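Local atomic coordinates of ADP-dependent L-serine kinase SerK (Thermococcus kodakarensis KOD1, PDB entry 5X0F), a protein that phosphorylates free L-serine with ADP, giving O-phospho-L-serine and AMP in the first step of cysteine biosynthesis from serine. Residues H29-Q34 with Y218-T223; V97-W102 with K201-E206. The protein carries 1 engineered substitution. All coordinates share one frame; numbering follows the deposited sequence.

Interaction 1. Residues H29-Q34 with Y218-T223; sequences HAQLVQ and YSPKTT. Engineered in segment 29-34: Ala30 (natural residue Glu).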
ATOM      1  N   HIS A  29      -0.380   0.377   9.179  1.00 15.13           N
ATOM      2  CA  HIS A  29       0.896   0.755   8.622  1.00 16.14           C
ATOM      3  C   HIS A  29       0.791   1.633   7.374  1.00 16.93           C
ATOM      4  O   HIS A  29       1.806   1.988   6.783  1.00 17.73           O
ATOM      5  CB  HIS A  29       1.738  -0.505   8.367  1.00 15.43           C
ATOM      6  CG  HIS A  29       1.367  -1.299   7.151  1.00 14.55           C
ATOM      7  ND1 HIS A  29       0.628  -2.463   7.204  1.00 13.37           N
ATOM      8  CD2 HIS A  29       1.684  -1.123   5.849  1.00 14.96           C
ATOM      9  CE1 HIS A  29       0.474  -2.950   5.987  1.00 13.00           C
ATOM     10  NE2 HIS A  29       1.127  -2.169   5.149  1.00 14.01           N
ATOM     11  N   ALA A  30      -0.441   2.004   7.018  1.00 16.91           N
ATOM     12  CA  ALA A  30      -0.687   2.823   5.850  1.00 17.97           C
ATOM     13  C   ALA A  30      -1.787   3.831   6.118  1.00 18.76           C
ATOM     14  O   ALA A  30      -2.774   3.534   6.819  1.00 18.25           O
ATOM     15  CB  ALA A  30      -1.094   1.939   4.667  1.00 17.19           C
ATOM     16  N   GLN A  31      -1.604   4.995   5.525  1.00 20.44           N
ATOM     17  CA  GLN A  31      -2.662   6.003   5.397  1.00 21.56           C
ATOM     18  C   GLN A  31      -3.902   5.409   4.708  1.00 20.71           C
ATOM     19  O   GLN A  31      -3.792   4.584   3.806  1.00 19.99           O
ATOM     20  CB  GLN A  31      -2.154   7.193   4.611  1.00 23.62           C
ATOM     21  CG  GLN A  31      -1.069   7.964   5.328  1.00 25.05           C
ATOM     22  CD  GLN A  31      -0.577   9.161   4.545  1.00 27.39           C
ATOM     23  OE1 GLN A  31      -0.652   9.205   3.316  1.00 28.01           O
ATOM     24  NE2 GLN A  31      -0.048  10.124   5.253  1.00 28.99           N
ATOM     25  N   LEU A  32      -5.077   5.847   5.126  1.00 21.06           N
ATOM     26  CA  LEU A  32      -6.329   5.355   4.510  1.00 20.70           C
ATOM     27  C   LEU A  32      -6.637   6.084   3.196  1.00 22.39           C
ATOM     28  O   LEU A  32      -6.192   7.195   2.961  1.00 23.84           O
ATOM     29  CB  LEU A  32      -7.498   5.492   5.489  1.00 20.52           C
ATOM     30  CG  LEU A  32      -7.300   4.854   6.871  1.00 19.45           C
ATOM     31  CD1 LEU A  32      -8.388   5.287   7.858  1.00 19.87           C
ATOM     32  CD2 LEU A  32      -7.257   3.335   6.732  1.00 17.75           C
ATOM     33  N   VAL A  33      -7.506   5.462   2.418  1.00 22.27           N
ATOM     34  CA  VAL A  33      -7.999   5.953   1.165  1.00 24.17           C
ATOM     35  C   VAL A  33      -9.491   6.062   1.395  1.00 24.79           C
ATOM     36  O   VAL A  33     -10.193   5.050   1.566  1.00 23.17           O
ATOM     37  CB  VAL A  33      -7.674   5.035  -0.017  1.00 23.72           C
ATOM     38  CG1 VAL A  33      -8.289   5.596  -1.298  1.00 25.54           C
ATOM     39  CG2 VAL A  33      -6.167   4.949  -0.194  1.00 23.79           C
ATOM     40  N   GLN A  34      -9.982   7.292   1.404  1.00 27.27           N
ATOM     41  CA  GLN A  34     -11.344   7.536   1.876  1.00 28.52           C
ATOM     42  C   GLN A  34     -12.393   6.789   1.044  1.00 28.17           C
ATOM     43  O   GLN A  34     -13.364   6.243   1.603  1.00 27.41           O
ATOM     44  CB  GLN A  34     -11.654   9.042   1.962  1.00 31.57           C
ATOM     45  CG  GLN A  34     -12.583   9.400   3.119  1.00 32.51           C
ATOM     46  CD  GLN A  34     -12.022   9.027   4.479  1.00 31.93           C
ATOM     47  OE1 GLN A  34     -12.781   8.736   5.409  1.00 32.26           O
ATOM     48  NE2 GLN A  34     -10.690   8.970   4.590  1.00 31.87           N
ATOM     49  N   TYR A 218       3.016   4.498   6.388  1.00 21.78           N
ATOM     50  CA  TYR A 218       3.366   4.770   4.974  1.00 21.93           C
ATOM     51  C   TYR A 218       2.213   5.428   4.218  1.00 22.25           C
ATOM     52  O   TYR A 218       1.069   5.401   4.666  1.00 21.81           O
ATOM     53  CB  TYR A 218       3.721   3.461   4.245  1.00 21.00           C
ATOM     54  CG  TYR A 218       4.933   2.706   4.796  1.00 20.77           C
ATOM     55  CD1 TYR A 218       6.238   3.201   4.630  1.00 21.63           C
ATOM     56  CD2 TYR A 218       4.782   1.488   5.444  1.00 19.90           C
ATOM     57  CE1 TYR A 218       7.352   2.499   5.104  1.00 21.63           C
ATOM     58  CE2 TYR A 218       5.884   0.788   5.930  1.00 20.02           C
ATOM     59  CZ  TYR A 218       7.166   1.287   5.748  1.00 20.87           C
ATOM     60  OH  TYR A 218       8.263   0.583   6.249  1.00 21.16           O
ATOM     61  N   SER A 219       2.502   5.965   3.034  1.00 23.04           N
ATOM     62  CA  SER A 219       1.443   6.347   2.096  1.00 23.60           C
ATOM     63  C   SER A 219       0.677   5.100   1.663  1.00 22.63           C
ATOM     64  O   SER A 219       1.167   3.983   1.876  1.00 21.72           O
ATOM     65  CB  SER A 219       2.048   7.014   0.857  1.00 24.74           C
ATOM     66  OG  SER A 219       2.590   8.247   1.211  1.00 25.99           O
ATOM     67  N   PRO A 220      -0.519   5.275   1.053  1.00 23.08           N
ATOM     68  CA  PRO A 220      -1.162   4.117   0.429  1.00 22.48           C
ATOM     69  C   PRO A 220      -0.226   3.547  -0.635  1.00 22.81           C
ATOM     70  O   PRO A 220       0.685   4.257  -1.120  1.00 23.70           O
ATOM     71  CB  PRO A 220      -2.439   4.714  -0.210  1.00 23.30           C
ATOM     72  CG  PRO A 220      -2.683   5.985   0.535  1.00 24.05           C
ATOM     73  CD  PRO A 220      -1.292   6.505   0.798  1.00 24.40           C
ATOM     74  N   LYS A 221      -0.414   2.270  -0.957  1.00 22.24           N
ATOM     75  CA  LYS A 221       0.325   1.612  -2.054  1.00 22.78           C
ATOM     76  C   LYS A 221       1.856   1.607  -1.852  1.00 22.73           C
ATOM     77  O   LYS A 221       2.629   1.709  -2.816  1.00 23.65           O
ATOM     78  CB  LYS A 221      -0.058   2.220  -3.411  1.00 24.33           C
ATOM     79  CG  LYS A 221      -1.476   1.896  -3.828  1.00 24.62           C
ATOM     80  CD  LYS A 221      -1.560   0.462  -4.322  1.00 24.37           C
ATOM     81  CE  LYS A 221      -2.839   0.201  -5.051  1.00 25.05           C
ATOM     82  NZ  LYS A 221      -3.932  -0.139  -4.114  1.00 24.23           N
ATOM     83  N   THR A 222       2.285   1.482  -0.600  1.00 21.77           N
ATOM     84  CA  THR A 222       3.690   1.333  -0.296  1.00 21.72           C
ATOM     85  C   THR A 222       4.081  -0.120  -0.101  1.00 20.97           C
ATOM     86  O   THR A 222       5.031  -0.575  -0.735  1.00 21.41           O
ATOM     87  CB  THR A 222       4.089   2.192   0.898  1.00 21.78           C
ATOM     88  OG1 THR A 222       3.674   3.537   0.643  1.00 22.58           O
ATOM     89  CG2 THR A 222       5.607   2.168   1.122  1.00 22.16           C
ATOM     90  N   THR A 223       3.354  -0.855   0.737  1.00 19.93           N
ATOM     91  CA  THR A 223       3.627  -2.278   0.913  1.00 19.40           C
ATOM     92  C   THR A 223       2.858  -3.102  -0.102  1.00 19.55           C
ATOM     93  O   THR A 223       1.751  -2.728  -0.519  1.00 19.49           O
ATOM     94  CB  THR A 223       3.233  -2.753   2.313  1.00 18.45           C
ATOM     95  OG1 THR A 223       1.860  -2.388   2.544  1.00 17.88           O
ATOM     96  CG2 THR A 223       4.156  -2.107   3.361  1.00 18.67           C
TER

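Interaction 2. Residues V97-W102 with K201-E206; sequences VKVYTW and KAPTKE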
ATOM      1  N   VAL A  97       6.457 -15.439   3.768  1.00 20.05           N
ATOM      2  CA  VAL A  97       5.798 -14.132   3.579  1.00 19.49           C
ATOM      3  C   VAL A  97       6.855 -13.179   3.028  1.00 20.41           C
ATOM      4  O   VAL A  97       7.949 -13.076   3.585  1.00 20.74           O
ATOM      5  CB  VAL A  97       5.264 -13.553   4.920  1.00 18.53           C
ATOM      6  CG1 VAL A  97       4.720 -12.130   4.708  1.00 18.07           C
ATOM      7  CG2 VAL A  97       4.168 -14.437   5.500  1.00 17.98           C
ATOM      8  N   LYS A  98       6.507 -12.476   1.953  1.00 20.96           N
ATOM      9  CA  LYS A  98       7.415 -11.552   1.307  1.00 22.21           C
ATOM     10  C   LYS A  98       6.749 -10.186   1.275  1.00 22.04           C
ATOM     11  O   LYS A  98       5.533 -10.086   1.251  1.00 21.55           O
ATOM     12  CB  LYS A  98       7.724 -12.040  -0.114  1.00 23.40           C
ATOM     13  CG  LYS A  98       8.336 -13.442  -0.158  1.00 24.00           C
ATOM     14  N   VAL A  99       7.546  -9.133   1.286  1.00 22.75           N
ATOM     15  CA  VAL A  99       6.987  -7.803   1.053  1.00 22.92           C
ATOM     16  C   VAL A  99       7.736  -7.133  -0.091  1.00 24.29           C
ATOM     17  O   VAL A  99       8.954  -7.113  -0.122  1.00 25.31           O
ATOM     18  CB  VAL A  99       6.968  -6.956   2.336  1.00 22.64           C
ATOM     19  CG1 VAL A  99       8.322  -6.950   3.010  1.00 23.50           C
ATOM     20  CG2 VAL A  99       6.500  -5.531   2.051  1.00 23.04           C
ATOM     21  N   TYR A 100       6.969  -6.603  -1.022  1.00 24.50           N
ATOM     22  CA  TYR A 100       7.463  -5.860  -2.149  1.00 26.17           C
ATOM     23  C   TYR A 100       6.839  -4.489  -2.023  1.00 25.57           C
ATOM     24  O   TYR A 100       6.241  -4.168  -1.004  1.00 24.26           O
ATOM     25  CB  TYR A 100       7.037  -6.584  -3.443  1.00 27.34           C
ATOM     26  CG  TYR A 100       7.615  -7.981  -3.542  1.00 27.99           C
ATOM     27  CD1 TYR A 100       8.934  -8.182  -3.906  1.00 29.70           C
ATOM     28  CD2 TYR A 100       6.825  -9.097  -3.256  1.00 27.38           C
ATOM     29  CE1 TYR A 100       9.463  -9.473  -3.990  1.00 30.36           C
ATOM     30  CE2 TYR A 100       7.324 -10.377  -3.344  1.00 28.06           C
ATOM     31  CZ  TYR A 100       8.643 -10.569  -3.697  1.00 29.42           C
ATOM     32  OH  TYR A 100       9.140 -11.848  -3.779  1.00 30.69           O
ATOM     33  N   THR A 101       6.995  -3.675  -3.050  1.00 24.09           N
ATOM     34  CA  THR A 101       6.309  -2.401  -3.119  1.00 23.03           C
ATOM     35  C   THR A 101       5.496  -2.313  -4.379  1.00 23.80           C
ATOM     36  O   THR A 101       5.376  -3.294  -5.143  1.00 24.93           O
ATOM     37  CB  THR A 101       7.310  -1.208  -2.961  1.00 22.44           C
ATOM     38  OG1 THR A 101       6.592   0.033  -2.852  1.00 21.86           O
ATOM     39  CG2 THR A 101       8.296  -1.132  -4.136  1.00 23.16           C
ATOM     40  N   TRP A 102       4.887  -1.148  -4.573  1.00 23.48           N
ATOM     41  CA  TRP A 102       4.191  -0.812  -5.792  1.00 24.60           C
ATOM     42  C   TRP A 102       5.011   0.230  -6.534  1.00 24.91           C
ATOM     43  O   TRP A 102       5.812   0.960  -5.936  1.00 24.08           O
ATOM     44  CB  TRP A 102       2.793  -0.252  -5.504  1.00 24.81           C
ATOM     45  CG  TRP A 102       1.823  -1.227  -4.864  1.00 24.97           C
ATOM     46  CD1 TRP A 102       1.674  -1.489  -3.534  1.00 23.84           C
ATOM     47  CD2 TRP A 102       0.852  -2.032  -5.542  1.00 26.72           C
ATOM     48  NE1 TRP A 102       0.671  -2.424  -3.333  1.00 24.81           N
ATOM     49  CE2 TRP A 102       0.155  -2.776  -4.549  1.00 26.60           C
ATOM     50  CE3 TRP A 102       0.516  -2.214  -6.886  1.00 28.75           C
ATOM     51  CZ2 TRP A 102      -0.862  -3.682  -4.871  1.00 28.60           C
ATOM     52  CZ3 TRP A 102      -0.484  -3.105  -7.199  1.00 30.80           C
ATOM     53  CH2 TRP A 102      -1.167  -3.826  -6.188  1.00 30.66           C
ATOM     54  N   LYS A 201      12.845   1.770  -3.040  1.00 27.30           N
ATOM     55  CA  LYS A 201      13.198   0.493  -2.453  1.00 26.82           C
ATOM     56  C   LYS A 201      11.981   0.026  -1.662  1.00 25.58           C
ATOM     57  O   LYS A 201      11.348   0.822  -0.956  1.00 24.90           O
ATOM     58  CB  LYS A 201      14.421   0.615  -1.535  1.00 27.22           C
ATOM     59  CG  LYS A 201      14.869  -0.691  -0.903  1.00 26.99           C
ATOM     60  CD  LYS A 201      16.076  -0.480   0.010  1.00 27.73           C
ATOM     61  CE  LYS A 201      16.609  -1.805   0.538  1.00 27.86           C
ATOM     62  NZ  LYS A 201      15.651  -2.491   1.460  1.00 26.85           N
ATOM     63  N   ALA A 202      11.657  -1.257  -1.776  1.00 25.22           N
ATOM     64  CA  ALA A 202      10.539  -1.802  -1.031  1.00 24.34           C
ATOM     65  C   ALA A 202      10.872  -1.785   0.458  1.00 24.15           C
ATOM     66  O   ALA A 202      12.027  -1.994   0.830  1.00 24.52           O
ATOM     67  CB  ALA A 202      10.197  -3.215  -1.510  1.00 24.22           C
ATOM     68  N   PRO A 203       9.863  -1.529   1.327  1.00 23.60           N
ATOM     69  CA  PRO A 203      10.140  -1.684   2.755  1.00 23.64           C
ATOM     70  C   PRO A 203      10.402  -3.158   3.099  1.00 23.63           C
ATOM     71  O   PRO A 203       9.959  -4.049   2.363  1.00 23.37           O
ATOM     72  CB  PRO A 203       8.854  -1.177   3.433  1.00 22.95           C
ATOM     73  CG  PRO A 203       7.810  -1.248   2.413  1.00 22.49           C
ATOM     74  CD  PRO A 203       8.454  -1.204   1.055  1.00 23.21           C
ATOM     75  N   THR A 204      11.169  -3.392   4.151  1.00 24.25           N
ATOM     76  CA  THR A 204      11.307  -4.723   4.752  1.00 24.39           C
ATOM     77  C   THR A 204      10.220  -4.915   5.810  1.00 23.87           C
ATOM     78  O   THR A 204       9.664  -3.950   6.332  1.00 23.39           O
ATOM     79  CB  THR A 204      12.668  -4.922   5.445  1.00 25.34           C
ATOM     80  OG1 THR A 204      12.831  -3.985   6.529  1.00 25.58           O
ATOM     81  CG2 THR A 204      13.825  -4.787   4.453  1.00 26.34           C
ATOM     82  N   LYS A 205       9.964  -6.179   6.145  1.00 24.05           N
ATOM     83  CA  LYS A 205       9.078  -6.543   7.262  1.00 23.72           C
ATOM     84  C   LYS A 205       9.463  -5.857   8.553  1.00 24.19           C
ATOM     85  O   LYS A 205       8.605  -5.432   9.326  1.00 23.62           O
ATOM     86  CB  LYS A 205       9.219  -8.029   7.552  1.00 24.12           C
ATOM     87  CG  LYS A 205       8.618  -8.926   6.534  1.00 23.82           C
ATOM     88  CD  LYS A 205       9.110 -10.339   6.859  1.00 24.45           C
ATOM     89  CE  LYS A 205       8.655 -11.265   5.782  1.00 24.14           C
ATOM     90  NZ  LYS A 205       8.825 -12.661   6.203  1.00 24.73           N
ATOM     91  N   GLU A 206      10.768  -5.825   8.803  1.00 25.36           N
ATOM     92  CA  GLU A 206      11.345  -5.259  10.004  1.00 26.03           C
ATOM     93  C   GLU A 206      11.056  -3.755  10.096  1.00 25.46           C
ATOM     94  O   GLU A 206      10.746  -3.249  11.172  1.00 25.42           O
ATOM     95  CB  GLU A 206      12.868  -5.506  10.057  1.00 27.85           C
ATOM     96  CG  GLU A 206      13.305  -6.948  10.370  1.00 28.87           C
ATOM     97  CD  GLU A 206      13.103  -7.911   9.218  1.00 28.87           C
ATOM     98  OE1 GLU A 206      13.024  -7.462   8.045  1.00 28.69           O
ATOM     99  OE2 GLU A 206      12.979  -9.127   9.490  1.00 29.60           O
TER

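Interaction 1. Residues H29-Q34 with Y218-T223
His29 NE2 and Thr223 OG1 lie 2.7 Å apart, a hydrogen bond in which either could be the donor. The hydroxyl meets the imidazole at its edge and in its plane, and Thr223 CG2 rests beside it, 3.6 Å from His29 CD2. The other ring nitrogen, ND1, is bonded to Ile67 O, so both nitrogens are engaged and the rotation of the ring is fixed. The ring reaches Thr223 because chi1 of 77° sets CG between the backbone N and the carbonyl carbon, which directs the ring edge to the Thr223 hydroxyl.

The backbones are joined by a single bridge at Ala30 and Tyr218. Tyr218 N donates to His29 O and Gln31 N to Tyr218 O, both at 2.8 Å. Tyr218 O also receives a CA-H...O contact from Ala30 CA at 3.3 Å. Ala30 is an engineered replacement for the natural glutamate, inferred to be the active-site residue; Ala30 CB stays 4.1 Å from Ser219 O.

Farther along, Pro220 packs against both Gln31 and Val33: Val33 CG2 touches Pro220 CG at 3.7 Å, while the extended Gln31 chain brings its OE1 close to Pro220 CD. With His29 replaced by an alanine, the Thr223 hydroxyl and Ile67 O would probably lose their imidazole partner and a gap would open beside the Thr223 methyl.

Thr223 and Lys221 bind O-phospho-L-serine, and His71, which also binds it, packs its ring edge-to-face with His29, its NE2 hydrogen-bonded to His29 N. The contact thus ties the substituted position of the inferred active-site residue to the phosphoserine-binding loop, with His29 a second-shell residue that is likely to position both Thr223 and His71.

Interaction 2. Residues V97-W102 with K201-E206
The backbone from Val97 to Thr101 and that from Ala202 to Lys205 run in roughly opposite directions, 149° apart. They come closest where the CA atoms of Thr101 and Ala202 are 4.8 Å apart and diverge toward Val99 and Thr204. Contact is made mostly by apolar side chains against the partner backbone. Ala202 CB sits against the backbone at Tyr100 and Thr101, 3.6 Å from Thr101 N, and also meets Thr101 CB. Val99 CG1 lies over the backbone at Pro203 and Lys205, 3.4 Å from Pro203 O, chi1 of 51° setting this branch between the backbone N and the carbonyl carbon. The Lys205 side chain, extended beyond CG, passes Val99 and crosses Val97 to bring NZ to 2.8 Å from Val97 O, a weak hydrogen bond, the stronger partner of NZ being Tyr92 O. Thr204 is the N-cap: its side chain caps a backbone N in the first turn, and Glu207 OE1 returns a bond to Thr204 N, as in a capping box.

Strand 98-108 pairs with strand 224-226 through backbone bonds of Lys98 with Val226 and Tyr100 with Arg224, and 201-206 packs over the face carrying Val97, Val99 and Thr101.

Interaction 1 lies near the centre of the chain and interaction 2 farther out, though both are only partly buried. Polar bonds between two irregular loops dominate interaction 1, beside the phosphoserine site; interaction 2 packs one mostly apolar face of a strand against a helix start and the preceding loop. In sequence, interaction 2 is nested inside the loop that interaction 1 closes. The two meet directly: Thr222 O and Thr101 OG1 are 2.7 Å apart, a probable hydrogen bond, and Tyr218 OH packs on Pro203 CB. Lys221 makes a cation-pi contact with Trp102, also a phosphoserine-binding residue. Helix 205-213 is shared, since it begins in interaction 2 and covers His29 and Tyr218 in interaction 1.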